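Local coordinates for protein putative branched-chain amino acid ABC transporter (Chromobacterium violaceum, PDB 4PYR) that binds glutathione between the lobes of a fold resembling periplasmic binding proteins and, as an LppC-type lipoprotein, may regulate the activity of an enzyme, at residues V2-I7 with A36-V41; V6-E11 with V21-V26; A28-D33 with D256-A261; N61-P66 with V79-L84; I220-F225 with L250-I255. All blocks are in the same frame, centred on the assembly; numbering follows the deposited sequence. Where two conformers were deposited one is given.

From the N terminus, contact 1 closes the first loop, bringing strand 36-42 back beside strand 2-8. Contact 2 starts from the same strand and closes a shorter loop inside that of contact 1, laying helix 16-33 on the sheet. Contact 3 begins on that helix, inside the loop of contact 1, and ends far along the chain on helix 245-265, so contacts 1 and 3 cross. Within its long loop lie, in series, contact 4, which adds strand 83-85 to the same parallel sheet, and contact 5. Contacts 1, 2 and 4 build one lobe; contact 3 brings helix 245-265 onto that lobe, and contact 5 sets the later segment 220-225 against the same helix.

Contact 1: residues V2-I7 with A36-V41; sequences VRIGVI and AELYSV
Val2, Ile4 and Val6 alternate with Glu37, Tyr39 and Val41 along a ladder of backbone hydrogen bonds between two strands running side by side in the same direction. Ile4 is gripped twice: its N donates to Glu37 O at 2.8 Å, and its O receives Tyr39 N at the same length. Val6 repeats the pattern, its N bonding to Tyr39 O and its O accepting Val41 N at a longer 3.1 Å, while Glu37 N to Val2 O supplies the first rung. CA-H...O contacts fill in between, Gly5 CA lying 3.3 Å from Tyr39 O.

This is the parallel pairing of a beta-alpha-beta unit, strand 2-8, helix 16-33 and strand 36-42, and the axes of the two segments are inclined at 28°, the twist of the sheet. On the face that meets the connecting helix the apolar contacts run in a chain. Ile4 CD1 rests on Ala36 CB at 3.7 Å, and the branch CD2 of Leu38 lies near Ile4 CB and also 4.1 Å from Val6 CG2. Helix 48-57 packs on the other face, where Ile7 and Val41 lie alongside each other, CG1 to CG1 at 3.8 Å. Val41 CG1 sits between its backbone N and carbonyl carbon (chi1 68°).

On the same face Arg3 and Glu37 point the same way, Arg3 CD lying 3.9 Å from Glu37 OE1, but Arg3 NE stays 4.4 Å from Glu37 OE2, which sits well out of the guanidinium plane, short of a salt bridge; NH1 pairs with Asp58 instead. The Tyr39 ring shares this face, with CD2 near the guanidinium edge.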
# COMPACT_ATOMS: atom_id res chain seq x y z
N VAL A 2 18.72 -15.30 11.92
CA VAL A 2 18.15 -14.71 10.70
C VAL A 2 19.10 -13.70 10.06
O VAL A 2 19.57 -12.73 10.72
CB VAL A 2 16.77 -14.06 10.95
CG1 VAL A 2 16.16 -13.55 9.64
CG2 VAL A 2 15.84 -15.05 11.65
N ARG A 3 19.41 -13.99 8.80
CA ARG A 3 20.22 -13.13 7.96
C ARG A 3 19.39 -12.70 6.75
O ARG A 3 18.99 -13.47 5.94
CB ARG A 3 21.53 -13.81 7.55
CG ARG A 3 22.39 -14.21 8.75
CD ARG A 3 23.84 -13.72 8.72
NE ARG A 3 24.39 -13.47 7.39
CZ ARG A 3 25.11 -14.32 6.67
NH1 ARG A 3 25.53 -13.93 5.47
NH2 ARG A 3 25.43 -15.53 7.13
N ILE A 4 19.07 -11.42 6.69
CA ILE A 4 18.17 -10.92 5.65
C ILE A 4 18.97 -10.26 4.55
O ILE A 4 19.72 -9.34 4.81
CB ILE A 4 17.22 -9.84 6.22
CG1 ILE A 4 16.42 -10.39 7.42
CG2 ILE A 4 16.24 -9.30 5.16
CD1 ILE A 4 15.58 -9.33 8.11
N GLY A 5 18.80 -10.70 3.32
CA GLY A 5 19.45 -10.01 2.22
C GLY A 5 18.50 -8.94 1.78
O GLY A 5 17.34 -9.20 1.52
N VAL A 6 18.98 -7.69 1.76
CA VAL A 6 18.17 -6.53 1.37
C VAL A 6 18.66 -6.12 -0.01
O VAL A 6 19.72 -5.54 -0.14
CB VAL A 6 18.30 -5.40 2.39
CG1 VAL A 6 17.30 -4.30 2.01
CG2 VAL A 6 18.06 -5.87 3.81
N ILE A 7 17.92 -6.52 -1.04
CA ILE A 7 18.35 -6.44 -2.42
C ILE A 7 17.42 -5.48 -3.15
O ILE A 7 16.33 -5.83 -3.59
CB ILE A 7 18.29 -7.86 -3.06
CG1 ILE A 7 19.16 -8.78 -2.20
CG2 ILE A 7 18.82 -7.81 -4.46
CD1 ILE A 7 19.29 -10.20 -2.68
N ALA A 36 17.61 -9.93 13.63
CA ALA A 36 18.25 -10.35 12.38
C ALA A 36 19.46 -9.50 12.05
O ALA A 36 19.59 -8.33 12.49
CB ALA A 36 17.27 -10.29 11.21
N GLU A 37 20.33 -10.07 11.22
CA GLU A 37 21.45 -9.38 10.61
C GLU A 37 21.08 -9.00 9.20
O GLU A 37 20.44 -9.76 8.52
CB GLU A 37 22.66 -10.29 10.59
CG GLU A 37 23.94 -9.61 10.10
CD GLU A 37 25.20 -10.40 10.41
OE1 GLU A 37 25.20 -11.22 11.37
OE2 GLU A 37 26.21 -10.20 9.69
N LEU A 38 21.46 -7.81 8.77
CA LEU A 38 21.23 -7.39 7.40
C LEU A 38 22.47 -7.62 6.52
O LEU A 38 23.60 -7.37 6.93
CB LEU A 38 20.87 -5.90 7.37
CG LEU A 38 19.67 -5.45 8.21
CD1 LEU A 38 19.42 -3.93 8.03
CD2 LEU A 38 18.41 -6.19 7.87
N TYR A 39 22.21 -8.06 5.30
CA TYR A 39 23.22 -8.14 4.24
C TYR A 39 22.67 -7.29 3.11
O TYR A 39 21.63 -7.57 2.54
CB TYR A 39 23.36 -9.62 3.82
CG TYR A 39 24.18 -9.90 2.59
CD1 TYR A 39 23.70 -9.60 1.31
CD2 TYR A 39 25.43 -10.51 2.69
CE1 TYR A 39 24.46 -9.89 0.17
CE2 TYR A 39 26.18 -10.80 1.55
CZ TYR A 39 25.69 -10.49 0.30
OH TYR A 39 26.43 -10.78 -0.83
N SER A 40 23.32 -6.16 2.85
CA SER A 40 22.73 -5.19 1.93
C SER A 40 23.53 -5.18 0.67
O SER A 40 24.74 -5.06 0.68
CB SER A 40 22.79 -3.80 2.58
OG SER A 40 22.00 -3.81 3.76
N VAL A 41 22.83 -5.32 -0.45
CA VAL A 41 23.47 -5.18 -1.74
C VAL A 41 22.52 -4.47 -2.70
O VAL A 41 21.28 -4.59 -2.62
CB VAL A 41 23.90 -6.55 -2.27
CG1 VAL A 41 22.68 -7.35 -2.61
CG2 VAL A 41 24.83 -6.41 -3.48

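Contact 2: residues V6-E11 with V21-V26; sequences VILPAE and VVRSGV
Arg23 reaches from helix 16-33 to the backbone of Val6 and Leu8 at the end of strand 2-8, the first step of the beta-alpha-beta unit. Its CG stands anti to the carbonyl carbon (chi1 -80°), and from CG to NE the chain is extended, which carries the guanidinium across to the strand. There NH1 donates to Val6 O at 3.1 Å, with an angle of 152° at the hydrogen, from a position above the carbonyl plane. NH2 adds weak bonds to Val6 O and Leu8 O.

Leu8 slides past the arginine in the opposite direction. Its CB lies over one face of the guanidinium, 3.6 Å from NH2, while its CD1 touches Arg23 CG at 3.7 Å and meets Val22 CG1 at 3.9 Å, the leucine and valine side chains crossing at about a right angle. Further along the helix, Val26 CG1 and Val6 CG2 approach tip to tip at 4.1 Å.

NH2 finds a stronger acceptor in Val41 O and forms a long, weak ion pair with Asp42. The guanidinium therefore links the ends of two neighbouring strands to the helix, and its charge is probably stabilised by several backbone carbonyl oxygens inside an otherwise apolar interface.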
# COMPACT_ATOMS: atom_id res chain seq x y z
N VAL A 6 18.98 -7.69 1.76
CA VAL A 6 18.17 -6.53 1.37
C VAL A 6 18.66 -6.12 -0.01
O VAL A 6 19.72 -5.54 -0.14
CB VAL A 6 18.30 -5.40 2.39
CG1 VAL A 6 17.30 -4.30 2.01
CG2 VAL A 6 18.06 -5.87 3.81
N ILE A 7 17.92 -6.52 -1.04
CA ILE A 7 18.35 -6.44 -2.42
C ILE A 7 17.42 -5.48 -3.15
O ILE A 7 16.33 -5.83 -3.59
CB ILE A 7 18.29 -7.86 -3.06
CG1 ILE A 7 19.16 -8.78 -2.20
CG2 ILE A 7 18.82 -7.81 -4.46
CD1 ILE A 7 19.29 -10.20 -2.68
N LEU A 8 17.90 -4.24 -3.27
CA LEU A 8 17.09 -3.14 -3.79
C LEU A 8 17.94 -2.34 -4.77
O LEU A 8 19.15 -2.43 -4.78
CB LEU A 8 16.61 -2.26 -2.66
CG LEU A 8 15.68 -2.94 -1.65
CD1 LEU A 8 15.37 -2.05 -0.45
CD2 LEU A 8 14.38 -3.41 -2.30
N PRO A 9 17.27 -1.57 -5.66
CA PRO A 9 18.00 -0.76 -6.64
C PRO A 9 18.95 0.25 -6.03
O PRO A 9 18.66 0.77 -4.95
CB PRO A 9 16.87 -0.05 -7.41
CG PRO A 9 15.66 -0.90 -7.21
CD PRO A 9 15.81 -1.50 -5.85
N ALA A 10 20.07 0.49 -6.71
CA ALA A 10 21.02 1.54 -6.34
C ALA A 10 20.41 2.94 -6.50
O ALA A 10 19.42 3.16 -7.18
CB ALA A 10 22.27 1.43 -7.19
N GLU A 11 21.02 3.90 -5.84
CA GLU A 11 20.60 5.31 -6.00
C GLU A 11 20.20 5.80 -7.43
O GLU A 11 19.17 6.47 -7.56
CB GLU A 11 21.67 6.21 -5.40
CG GLU A 11 21.59 6.30 -3.88
CD GLU A 11 20.81 7.50 -3.36
OE1 GLU A 11 20.51 8.42 -4.15
OE2 GLU A 11 20.53 7.55 -2.14
N VAL A 21 14.70 5.05 0.82
CA VAL A 21 13.72 5.23 1.90
C VAL A 21 13.25 3.90 2.47
O VAL A 21 13.21 3.74 3.70
CB VAL A 21 12.56 6.17 1.43
CG1 VAL A 21 11.57 6.36 2.56
CG2 VAL A 21 13.10 7.55 0.97
N VAL A 22 12.97 2.96 1.59
CA VAL A 22 12.64 1.62 2.06
C VAL A 22 13.77 1.06 2.91
O VAL A 22 13.51 0.52 4.02
CB VAL A 22 12.35 0.71 0.88
CG1 VAL A 22 12.17 -0.73 1.34
CG2 VAL A 22 11.10 1.14 0.09
N ARG A 23 15.00 1.17 2.42
CA ARG A 23 16.16 0.70 3.19
C ARG A 23 16.21 1.33 4.58
O ARG A 23 16.53 0.65 5.57
CB ARG A 23 17.48 0.99 2.47
CG ARG A 23 17.84 0.03 1.37
CD ARG A 23 19.28 0.18 0.95
NE ARG A 23 19.54 -0.50 -0.29
CZ ARG A 23 19.81 -1.80 -0.37
NH1 ARG A 23 19.87 -2.55 0.74
NH2 ARG A 23 20.05 -2.35 -1.54
N SER A 24 15.89 2.61 4.67
CA SER A 24 16.01 3.31 5.94
C SER A 24 14.96 2.76 6.92
O SER A 24 15.19 2.74 8.13
CB SER A 24 15.88 4.84 5.76
OG SER A 24 14.56 5.27 5.44
N GLY A 25 13.82 2.30 6.42
CA GLY A 25 12.82 1.69 7.26
C GLY A 25 13.24 0.30 7.72
O GLY A 25 13.03 -0.05 8.88
N VAL A 26 13.77 -0.49 6.80
CA VAL A 26 14.30 -1.81 7.14
C VAL A 26 15.33 -1.69 8.23
O VAL A 26 15.29 -2.45 9.24
CB VAL A 26 14.93 -2.53 5.92
CG1 VAL A 26 15.57 -3.86 6.34
CG2 VAL A 26 13.91 -2.76 4.82

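Contact 3: residues A28-D33 with D256-A261; sequences AAAQVD and DAYRLA
Near Ala29 and Tyr258, whose CA atoms stand 6.4 Å apart, the axes of helices 28-33 and 256-261 approach to 9.1 Å at an angle of 53°. Helix-to-helix packing of this kind brings a late part of the chain back onto the first lobe, consistent with the two-lobed architecture of periplasmic binding proteins, in which the chain passes between the lobes more than once. Small alanine side chains on helix 16-33 face a single aromatic side chain from the other helix.

Tyr258 is that side chain. With CG anti to the backbone N (chi1 174°), it leaves toward the other helix; one face of the ring lies against backbone, where Ala30 N sits 3.8 Å above the ring plane, over the centre. Around this, Ala29 CB touches CD2 at 3.7 Å and Ala30 CB approaches CE1 of the tyrosine at 3.5 Å. Asp33 slides past the ring in the opposite direction, and its carboxylate plane is turned 56° from that of the ring. The phenol oxygen continues beyond the alanines to bond with Ser35 OG, just past the end of the first helix.

The charged groups at this border look elsewhere for partners. Asp33 OD2 is hydrogen-bonded to Tyr236 OH, and Arg259 forms salt bridges with Asp276 through NH2 and, one turn back on its own helix, with Asp256 through NH1, at 3.1 Å from OD1. Across the helices Asp33 meets the aliphatic part of Arg259 instead, its OD2 lying 4.0 Å from CG.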
# COMPACT_ATOMS: atom_id res chain seq x y z
N ALA A 28 15.82 0.88 10.37
CA ALA A 28 15.17 1.35 11.62
C ALA A 28 14.55 0.16 12.42
O ALA A 28 14.69 0.06 13.64
CB ALA A 28 14.10 2.38 11.32
N ALA A 29 13.87 -0.74 11.72
CA ALA A 29 13.21 -1.85 12.35
C ALA A 29 14.29 -2.84 12.88
O ALA A 29 14.14 -3.38 13.98
CB ALA A 29 12.28 -2.53 11.38
N ALA A 30 15.35 -3.06 12.10
CA ALA A 30 16.43 -3.94 12.55
C ALA A 30 17.09 -3.42 13.83
O ALA A 30 17.42 -4.20 14.74
CB ALA A 30 17.48 -4.09 11.46
N GLN A 31 17.31 -2.12 13.92
CA GLN A 31 17.92 -1.57 15.10
C GLN A 31 17.05 -1.71 16.36
O GLN A 31 17.57 -1.93 17.44
CB GLN A 31 18.27 -0.10 14.83
CG GLN A 31 19.43 -0.01 13.88
CD GLN A 31 19.68 1.39 13.37
OE1 GLN A 31 19.19 2.37 13.94
NE2 GLN A 31 20.46 1.50 12.29
N VAL A 32 15.75 -1.65 16.21
CA VAL A 32 14.83 -1.80 17.32
C VAL A 32 14.67 -3.26 17.68
O VAL A 32 14.87 -3.65 18.82
CB VAL A 32 13.47 -1.20 17.01
CG1 VAL A 32 12.48 -1.55 18.09
CG2 VAL A 32 13.56 0.30 16.91
N ASP A 33 14.31 -4.06 16.70
CA ASP A 33 13.92 -5.43 16.98
C ASP A 33 15.09 -6.34 17.22
O ASP A 33 14.96 -7.29 18.00
CB ASP A 33 13.10 -5.96 15.79
CG ASP A 33 11.71 -5.40 15.73
OD1 ASP A 33 11.27 -4.59 16.58
OD2 ASP A 33 11.00 -5.85 14.83
N ASP A 256 7.75 -2.84 7.92
CA ASP A 256 6.99 -4.13 7.84
C ASP A 256 7.69 -5.19 6.99
O ASP A 256 7.51 -6.39 7.28
CB ASP A 256 5.59 -3.90 7.32
CG ASP A 256 4.64 -3.38 8.39
OD1 ASP A 256 4.99 -3.29 9.59
OD2 ASP A 256 3.50 -3.09 8.03
N ALA A 257 8.51 -4.80 6.02
CA ALA A 257 9.25 -5.80 5.19
C ALA A 257 10.25 -6.53 6.11
O ALA A 257 10.39 -7.75 6.03
CB ALA A 257 9.97 -5.12 4.02
N TYR A 258 10.97 -5.76 6.95
CA TYR A 258 11.85 -6.32 7.92
C TYR A 258 11.07 -7.30 8.81
O TYR A 258 11.50 -8.45 8.99
CB TYR A 258 12.45 -5.26 8.80
CG TYR A 258 13.26 -5.90 9.91
CD1 TYR A 258 14.58 -6.17 9.72
CD2 TYR A 258 12.70 -6.20 11.16
CE1 TYR A 258 15.35 -6.74 10.76
CE2 TYR A 258 13.44 -6.79 12.17
CZ TYR A 258 14.75 -7.06 11.95
OH TYR A 258 15.51 -7.68 12.93
N ARG A 259 9.91 -6.87 9.34
CA ARG A 259 9.17 -7.69 10.28
C ARG A 259 8.67 -8.96 9.66
O ARG A 259 8.74 -10.02 10.30
CB ARG A 259 8.04 -6.92 10.91
CG ARG A 259 8.53 -5.67 11.68
CD ARG A 259 7.42 -4.72 12.16
NE ARG A 259 6.50 -5.36 13.09
CZ ARG A 259 5.22 -5.09 13.24
NH1 ARG A 259 4.61 -4.18 12.50
NH2 ARG A 259 4.53 -5.73 14.16
N LEU A 260 8.14 -8.85 8.45
CA LEU A 260 7.66 -10.05 7.71
C LEU A 260 8.79 -10.98 7.35
O LEU A 260 8.65 -12.21 7.47
CB LEU A 260 6.93 -9.67 6.45
CG LEU A 260 5.51 -9.23 6.57
CD1 LEU A 260 5.04 -8.85 5.17
CD2 LEU A 260 4.65 -10.34 7.11
N ALA A 261 9.92 -10.42 6.92
CA ALA A 261 11.10 -11.25 6.60
C ALA A 261 11.51 -12.08 7.77
O ALA A 261 11.78 -13.29 7.62
CB ALA A 261 12.25 -10.38 6.15

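Contact 4: residues N61-P66 with V79-L84; sequences NVVIGP and VTVPTL
Asn61 O opens the contact from the loop before the strand, lying 3.5 Å from Pro82 CD and also close to Val81 CB. The Asn61 side chain turns to strand 2-8, where OD1 accepts from Arg3 N. At Val62 the strand proper begins. Val62 CG2, anti to the backbone N, comes within 3.3 Å of Pro82 O, the same oxygen that receives Val63 N in the first interstrand bond, at 3.0 Å and in the carbonyl plane.

Val63 is bonded through both its N and its O; the O accepts Leu84 N at 2.8 Å along a nearly straight line (175° at the hydrogen). Its side chain lies beside that of Thr83, both pointing the same way, with CG1 of the valine 3.9 Å from CG2 of the threonine. Val63 CG2 meets Val81 CG2 as the two side chains cross at about a right angle. Ile64 pairs with Leu84 in the same parallel register and turns its side chain to helix 245-265, on the other face of the sheet.

Gly65 closes the ladder: its N donates to Leu84 O at 2.8 Å from above the carbonyl plane. At its phi of 116° a side chain would be jammed against Ile64 O, and a cis peptide to Pro66 follows as the chain leaves the sheet for helix 69-75, the crossover of this beta-alpha-beta unit.

Thr83 OG1 donates to Val81 O at 2.6 Å and is also bonded to Tyr52 OH, so this hydroxyl among apolar side chains is satisfied, and the bonds between the strands are left to the backbone.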
# COMPACT_ATOMS: atom_id res chain seq x y z
N ASN A 61 19.12 -16.13 4.64
CA ASN A 61 18.00 -17.07 4.68
C ASN A 61 16.61 -16.49 4.42
O ASN A 61 15.63 -17.24 4.46
CB ASN A 61 18.05 -17.91 5.95
CG ASN A 61 18.30 -17.10 7.19
OD1 ASN A 61 17.94 -15.95 7.24
ND2 ASN A 61 18.92 -17.69 8.19
N VAL A 62 16.53 -15.18 4.15
CA VAL A 62 15.31 -14.57 3.63
C VAL A 62 15.77 -13.28 2.92
O VAL A 62 16.83 -12.77 3.22
CB VAL A 62 14.36 -14.22 4.80
CG1 VAL A 62 15.07 -13.32 5.81
CG2 VAL A 62 13.02 -13.67 4.35
N VAL A 63 14.99 -12.86 1.94
CA VAL A 63 15.32 -11.68 1.15
C VAL A 63 14.16 -10.71 1.12
O VAL A 63 13.01 -11.10 1.10
CB VAL A 63 15.72 -12.11 -0.29
CG1 VAL A 63 15.69 -10.94 -1.26
CG2 VAL A 63 17.11 -12.74 -0.28
N ILE A 64 14.52 -9.41 1.25
CA ILE A 64 13.61 -8.30 0.99
C ILE A 64 14.03 -7.72 -0.35
O ILE A 64 15.21 -7.41 -0.55
CB ILE A 64 13.71 -7.21 2.07
CG1 ILE A 64 13.15 -7.79 3.37
CG2 ILE A 64 12.95 -5.94 1.63
CD1 ILE A 64 13.50 -6.93 4.58
N GLY A 65 13.07 -7.63 -1.27
CA GLY A 65 13.35 -7.23 -2.62
C GLY A 65 13.03 -8.35 -3.57
O GLY A 65 12.79 -9.47 -3.14
N PRO A 66 13.04 -8.05 -4.86
CA PRO A 66 13.36 -6.78 -5.50
C PRO A 66 12.19 -5.79 -5.54
O PRO A 66 11.10 -6.04 -5.03
CB PRO A 66 13.69 -7.17 -6.96
CG PRO A 66 13.45 -8.61 -7.09
CD PRO A 66 12.77 -9.09 -5.85
N VAL A 79 14.42 -18.22 -7.24
CA VAL A 79 14.08 -17.98 -5.82
C VAL A 79 14.14 -19.28 -5.05
O VAL A 79 13.46 -20.29 -5.39
CB VAL A 79 12.73 -17.24 -5.64
CG1 VAL A 79 12.22 -17.33 -4.20
CG2 VAL A 79 12.92 -15.78 -6.03
N THR A 80 15.03 -19.29 -4.06
CA THR A 80 15.24 -20.52 -3.27
C THR A 80 15.15 -20.32 -1.76
O THR A 80 15.12 -21.29 -1.02
CB THR A 80 16.61 -21.11 -3.54
OG1 THR A 80 17.59 -20.11 -3.26
CG2 THR A 80 16.71 -21.61 -4.98
N VAL A 81 15.12 -19.07 -1.31
CA VAL A 81 14.78 -18.76 0.07
C VAL A 81 13.56 -17.82 0.06
O VAL A 81 13.26 -17.20 -0.96
CB VAL A 81 15.95 -18.10 0.84
CG1 VAL A 81 17.16 -18.96 0.82
CG2 VAL A 81 16.24 -16.67 0.35
N PRO A 82 12.80 -17.79 1.17
CA PRO A 82 11.63 -16.94 1.20
C PRO A 82 12.01 -15.55 0.78
O PRO A 82 12.98 -15.01 1.31
CB PRO A 82 11.17 -17.02 2.65
CG PRO A 82 11.68 -18.32 3.14
CD PRO A 82 13.02 -18.47 2.46
N THR A 83 11.29 -15.01 -0.20
CA THR A 83 11.66 -13.73 -0.79
C THR A 83 10.46 -12.84 -0.85
O THR A 83 9.42 -13.21 -1.38
CB THR A 83 12.27 -14.00 -2.17
OG1 THR A 83 13.42 -14.81 -1.98
CG2 THR A 83 12.68 -12.74 -2.86
N LEU A 84 10.62 -11.67 -0.21
CA LEU A 84 9.54 -10.70 -0.12
C LEU A 84 9.79 -9.58 -1.11
O LEU A 84 10.45 -8.56 -0.79
CB LEU A 84 9.44 -10.15 1.31
CG LEU A 84 8.22 -9.29 1.51
CD1 LEU A 84 6.91 -10.05 1.50
CD2 LEU A 84 8.43 -8.58 2.85

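Contact 5: residues I220-F225 with L250-I255; sequences IDMPWF and LYALGI
Trp224 and Met222, where the short helix 223-226 begins, pack against Ala252 and its neighbours on helix 245-265, which also supplies Leu253 to the glutathione pocket. Met222, a selenomethionine in this crystal, occupies the N-cap position. Its chain is extended beyond CG, and the selenium SE touches Ala252 CB at 3.6 Å, while elsewhere the same side chain packs on Leu104 of the glutathione site.

The Ala252 methyl serves a second partner too. In a CH-pi contact its CB lies over the five-membered ring of Trp224, 4.1 Å from the centroid and 19° off the normal. Trp224 CG is anti to the backbone N (chi1 -174°), on the side of the longer helix. The six-membered ring extends to two more residues: Ile255 CD1 makes an off-centre CH-pi contact, 3.9 Å from Trp224 CH2, and the edge of Tyr251 is met by the indole at 3.6 Å between CE2 and Trp224 CZ2. The two aromatic planes are inclined at 47°, neither stacked nor perpendicular.

Polar ends of both aromatics are satisfied beyond the interface, Trp224 NE1 by Glu248 and Tyr251 OH by the carbonyl of Pro237, and Arg238 adds a cation-pi contact to the indole. Between the two segments the cohesion is thus dispersive, with the Ala252 methyl shared by selenium and indole, and Ile255 and Tyr251 meeting the six-membered ring, next to Leu253, which touches glutathione.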
# COMPACT_ATOMS: atom_id res chain seq x y z
N ILE A 220 -9.10 5.90 4.70
CA ILE A 220 -8.30 4.80 5.24
C ILE A 220 -6.86 5.02 4.88
O ILE A 220 -6.53 5.54 3.81
CB ILE A 220 -8.82 3.41 4.75
CG1 ILE A 220 -8.88 3.33 3.24
CG2 ILE A 220 -10.22 3.14 5.32
CD1 ILE A 220 -9.22 1.94 2.74
N ASP A 221 -5.98 4.67 5.81
CA ASP A 221 -4.56 4.78 5.60
C ASP A 221 -3.85 3.93 6.64
O ASP A 221 -4.48 3.30 7.48
CB ASP A 221 -4.11 6.27 5.71
CG ASP A 221 -2.87 6.61 4.89
OD1 ASP A 221 -2.14 5.73 4.45
OD2 ASP A 221 -2.64 7.83 4.65
N MSE A 222 -2.54 3.93 6.60
CA MSE A 222 -1.71 3.18 7.50
C MSE A 222 -1.86 3.51 8.96
O MSE A 222 -1.96 4.67 9.32
CB MSE A 222 -0.26 3.47 7.20
CG MSE A 222 0.12 3.09 5.79
SE MSE A 222 2.07 3.26 5.70
CE MSE A 222 2.14 2.38 3.92
N PRO A 223 -1.82 2.49 9.83
CA PRO A 223 -1.65 2.73 11.29
C PRO A 223 -0.50 3.69 11.58
O PRO A 223 -0.59 4.50 12.53
CB PRO A 223 -1.34 1.33 11.83
CG PRO A 223 -2.07 0.46 10.90
CD PRO A 223 -1.89 1.05 9.52
N TRP A 224 0.54 3.63 10.75
CA TRP A 224 1.70 4.48 10.93
C TRP A 224 1.31 5.98 11.07
O TRP A 224 1.95 6.73 11.84
CB TRP A 224 2.66 4.29 9.76
CG TRP A 224 3.95 5.03 9.91
CD1 TRP A 224 4.39 6.08 9.15
CD2 TRP A 224 4.99 4.73 10.84
NE1 TRP A 224 5.64 6.47 9.58
CE2 TRP A 224 6.03 5.65 10.60
CE3 TRP A 224 5.13 3.81 11.86
CZ2 TRP A 224 7.19 5.67 11.37
CZ3 TRP A 224 6.29 3.82 12.60
CH2 TRP A 224 7.29 4.73 12.35
N PHE A 225 0.29 6.39 10.31
CA PHE A 225 -0.24 7.76 10.39
C PHE A 225 -1.43 7.90 11.33
O PHE A 225 -1.59 8.92 12.03
CB PHE A 225 -0.68 8.24 8.98
CG PHE A 225 0.42 8.19 7.94
CD1 PHE A 225 1.58 8.88 8.09
CD2 PHE A 225 0.26 7.43 6.81
CE1 PHE A 225 2.57 8.84 7.12
CE2 PHE A 225 1.26 7.34 5.86
CZ PHE A 225 2.40 8.06 6.00
N LEU A 250 6.77 4.63 2.24
CA LEU A 250 7.84 3.70 1.85
C LEU A 250 8.73 3.36 3.02
O LEU A 250 9.24 2.26 3.12
CB LEU A 250 8.69 4.23 0.70
CG LEU A 250 7.96 4.50 -0.60
CD1 LEU A 250 8.83 5.29 -1.56
CD2 LEU A 250 7.51 3.17 -1.23
N TYR A 251 8.94 4.30 3.94
CA TYR A 251 9.68 4.03 5.18
C TYR A 251 8.94 2.98 6.01
O TYR A 251 9.55 1.98 6.49
CB TYR A 251 9.81 5.35 5.95
CG TYR A 251 10.49 5.26 7.30
CD1 TYR A 251 11.89 5.28 7.42
CD2 TYR A 251 9.74 5.18 8.48
CE1 TYR A 251 12.51 5.24 8.67
CE2 TYR A 251 10.35 5.11 9.74
CZ TYR A 251 11.72 5.16 9.84
OH TYR A 251 12.34 5.12 11.08
N ALA A 252 7.63 3.15 6.14
CA ALA A 252 6.80 2.23 6.89
C ALA A 252 6.79 0.89 6.18
O ALA A 252 6.77 -0.14 6.84
CB ALA A 252 5.38 2.78 7.07
N LEU A 253 6.80 0.90 4.86
CA LEU A 253 6.86 -0.35 4.09
C LEU A 253 8.12 -1.10 4.46
O LEU A 253 8.10 -2.34 4.60
CB LEU A 253 6.80 -0.02 2.58
CG LEU A 253 6.84 -1.24 1.66
CD1 LEU A 253 5.58 -2.05 1.81
CD2 LEU A 253 7.02 -0.76 0.22
N GLY A 254 9.23 -0.38 4.58
CA GLY A 254 10.50 -0.97 5.02
C GLY A 254 10.45 -1.62 6.38
O GLY A 254 10.97 -2.75 6.60
N ILE A 255 9.79 -0.94 7.33
CA ILE A 255 9.64 -1.50 8.66
C ILE A 255 8.91 -2.83 8.53
O ILE A 255 9.36 -3.83 9.10
CB ILE A 255 8.86 -0.56 9.59
CG1 ILE A 255 9.76 0.65 9.90
CG2 ILE A 255 8.36 -1.28 10.84
CD1 ILE A 255 9.04 1.75 10.61